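Local coordinates for endo-beta-1,4-glucanase (cellulase B) (Bacillus halodurans, PDB 4V2X), which probably hydrolyses beta-1,4-linked glucans such as cellulose with a family 5 glycosidase module that is followed by an Ig-like module and a CBM46 carbohydrate-binding module, at residues M161-Y165 against R208-L214. Residues are numbered along the deposited sequence; the frame is centred on the assembly and turned at random.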
loop_
_atom_site.group_PDB
_atom_site.type_symbol
_atom_site.label_atom_id
_atom_site.label_comp_id
_atom_site.label_asym_id
_atom_site.label_seq_id
_atom_site.Cartn_x
_atom_site.Cartn_y
_atom_site.Cartn_z
ATOM N N MET A 161 -9.093 -14.766 2.226
ATOM C CA MET A 161 -8.583 -13.801 3.202
ATOM C C MET A 161 -9.339 -12.476 3.228
ATOM O O MET A 161 -9.441 -11.843 4.288
ATOM C CB MET A 161 -7.098 -13.545 2.939
ATOM C CG MET A 161 -6.374 -12.814 4.052
ATOM S SD MET A 161 -4.659 -12.599 3.551
ATOM C CE MET A 161 -4.052 -11.519 4.837
ATOM N N GLU A 162 -9.856 -12.041 2.083
ATOM C CA GLU A 162 -10.538 -10.751 2.021
ATOM C C GLU A 162 -11.734 -10.666 2.962
ATOM O O GLU A 162 -11.972 -9.615 3.552
ATOM C CB GLU A 162 -10.970 -10.422 0.597
ATOM C CG GLU A 162 -11.711 -9.108 0.487
ATOM C CD GLU A 162 -11.699 -8.556 -0.912
ATOM O OE1 GLU A 162 -12.116 -9.287 -1.840
ATOM O OE2 GLU A 162 -11.267 -7.396 -1.071
ATOM N N HIS A 163 -12.483 -11.756 3.098
ATOM C CA HIS A 163 -13.643 -11.787 4.003
ATOM C C HIS A 163 -13.441 -12.720 5.197
ATOM O O HIS A 163 -14.380 -13.011 5.938
ATOM C CB HIS A 163 -14.892 -12.169 3.217
ATOM C CG HIS A 163 -15.225 -11.198 2.129
ATOM N ND1 HIS A 163 -15.766 -9.959 2.383
ATOM C CD2 HIS A 163 -15.083 -11.279 0.785
ATOM C CE1 HIS A 163 -15.945 -9.316 1.244
ATOM N NE2 HIS A 163 -15.539 -10.095 0.259
ATOM N N ASN A 164 -12.204 -13.160 5.397
ATOM C CA ASN A 164 -11.850 -14.033 6.507
ATOM C C ASN A 164 -10.381 -13.818 6.863
ATOM O O ASN A 164 -9.564 -14.722 6.728
ATOM C CB ASN A 164 -12.112 -15.491 6.136
ATOM C CG ASN A 164 -11.968 -16.434 7.324
ATOM O OD1 ASN A 164 -11.842 -16.000 8.469
ATOM N ND2 ASN A 164 -11.965 -17.731 7.046
ATOM N N TYR A 165 -10.071 -12.614 7.329
ATOM C CA TYR A 165 -8.688 -12.184 7.519
ATOM C C TYR A 165 -7.967 -13.063 8.535
ATOM O O TYR A 165 -6.950 -13.685 8.215
ATOM C CB TYR A 165 -8.621 -10.704 7.943
ATOM C CG TYR A 165 -7.212 -10.173 7.920
ATOM C CD1 TYR A 165 -6.349 -10.402 8.985
ATOM C CD2 TYR A 165 -6.728 -9.476 6.817
ATOM C CE1 TYR A 165 -5.048 -9.952 8.960
ATOM C CE2 TYR A 165 -5.428 -9.009 6.788
ATOM C CZ TYR A 165 -4.597 -9.253 7.868
ATOM O OH TYR A 165 -3.304 -8.820 7.850
ATOM N N ARG A 208 -8.510 -6.368 -7.127
ATOM C CA ARG A 208 -9.075 -5.126 -6.623
ATOM C C ARG A 208 -8.056 -4.441 -5.718
ATOM O O ARG A 208 -7.062 -5.049 -5.318
ATOM C CB ARG A 208 -10.383 -5.418 -5.883
ATOM C CG ARG A 208 -11.435 -6.051 -6.789
ATOM C CD ARG A 208 -12.799 -6.171 -6.133
ATOM N NE ARG A 208 -12.897 -7.333 -5.248
ATOM C CZ ARG A 208 -13.096 -8.592 -5.645
ATOM N NH1 ARG A 208 -13.209 -8.900 -6.936
ATOM N NH2 ARG A 208 -13.170 -9.563 -4.737
ATOM N N GLU A 209 -8.295 -3.171 -5.400
ATOM C CA GLU A 209 -7.313 -2.383 -4.657
ATOM C C GLU A 209 -6.948 -3.006 -3.313
ATOM O O GLU A 209 -5.776 -3.032 -2.931
ATOM C CB GLU A 209 -7.815 -0.945 -4.449
ATOM C CG GLU A 209 -6.783 -0.000 -3.840
ATOM C CD GLU A 209 -5.463 0.009 -4.593
ATOM O OE1 GLU A 209 -5.477 -0.114 -5.838
ATOM O OE2 GLU A 209 -4.404 0.140 -3.940
ATOM N N ASN A 210 -7.950 -3.524 -2.610
ATOM C CA ASN A 210 -7.732 -4.121 -1.292
ATOM C C ASN A 210 -6.887 -5.393 -1.337
ATOM O O ASN A 210 -6.237 -5.760 -0.356
ATOM C CB ASN A 210 -9.079 -4.414 -0.626
ATOM C CG ASN A 210 -8.928 -5.023 0.760
ATOM O OD1 ASN A 210 -8.227 -4.483 1.622
ATOM N ND2 ASN A 210 -9.577 -6.160 0.979
ATOM N N HIS A 211 -6.877 -6.066 -2.483
ATOM C CA HIS A 211 -6.135 -7.311 -2.607
ATOM C C HIS A 211 -4.636 -7.142 -2.439
ATOM O O HIS A 211 -3.975 -8.005 -1.864
ATOM C CB HIS A 211 -6.435 -7.973 -3.943
ATOM C CG HIS A 211 -7.856 -8.397 -4.079
ATOM N ND1 HIS A 211 -8.367 -8.915 -5.248
ATOM C CD2 HIS A 211 -8.884 -8.366 -3.197
ATOM C CE1 HIS A 211 -9.644 -9.205 -5.072
ATOM N NE2 HIS A 211 -9.981 -8.882 -3.837
ATOM N N HIS A 212 -4.105 -6.021 -2.913
ATOM C CA HIS A 212 -2.658 -5.765 -2.815
ATOM C C HIS A 212 -2.219 -5.759 -1.365
ATOM O O HIS A 212 -1.173 -6.311 -1.021
ATOM C CB HIS A 212 -2.292 -4.438 -3.474
ATOM C CG HIS A 212 -2.756 -4.332 -4.888
ATOM N ND1 HIS A 212 -2.309 -5.176 -5.880
ATOM C CD2 HIS A 212 -3.655 -3.506 -5.470
ATOM C CE1 HIS A 212 -2.900 -4.860 -7.020
ATOM N NE2 HIS A 212 -3.726 -3.854 -6.796
ATOM N N ALA A 213 -3.029 -5.140 -0.511
ATOM C CA ALA A 213 -2.713 -5.072 0.910
ATOM C C ALA A 213 -2.688 -6.443 1.566
ATOM O O ALA A 213 -1.856 -6.707 2.439
ATOM C CB ALA A 213 -3.696 -4.162 1.624
ATOM N N LEU A 214 -3.604 -7.315 1.145
ATOM C CA LEU A 214 -3.650 -8.678 1.664
ATOM C C LEU A 214 -2.386 -9.451 1.288
ATOM O O LEU A 214 -1.807 -10.146 2.115
ATOM C CB LEU A 214 -4.892 -9.411 1.148
ATOM C CG LEU A 214 -6.247 -8.783 1.496
ATOM C CD1 LEU A 214 -7.369 -9.503 0.769
ATOM C CD2 LEU A 214 -6.499 -8.798 2.994
HETATM O O HOH W 1 -10.337 -7.478 3.502
HETATM O O HOH W 2 -12.335 -5.904 -3.054
#
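E162 reaches from its loop to R208, N210 and H211, at and just before the start of helix 209-227, and shows how one carboxylate can gather several donors. CG stands anti to the backbone N (chi1 179°) and the chain runs on extended, which carries both oxygens to the other segment. OE1 accepts two bonds: R208 NH2 makes a salt bridge at 3.1 Å to E162 OE1 through the syn lone pair, with guanidinium and carboxylate nearly coplanar, whereas H211 NE2, 3.0 Å from E162 OE1, comes from above the carboxylate plane. E162 OE2 takes an almost straight bond (177°) from N210 ND2 at 2.9 Å, met on the anti side, the amide lying nearly flat with the carboxylate. Waters add two bridges, one joining E162 OE2 to R208 NE, the other E162 O to N210 ND2. Were E162 an alanine, R208 would probably lose this charge partner, and the N210 amide and H211 ring would be freer to turn.

Apolar contacts centre on L214. L214 CD1 packs on E162 CA at 3.6 Å, while L214 CD2 meets the Y165 ring at its edge, 3.9 Å from Y165 CD2. The M161 thioether slides past, SD lying 4.0 Å from L214 CB.

Y165 OH hydrogen-bonds to OD2 of D217, a ligand of the bound calcium. The contact thus ties the loop between helices 153-158 and 165-183 to helix 209-227, beside a calcium site on the family 5 (beta/alpha)8 barrel.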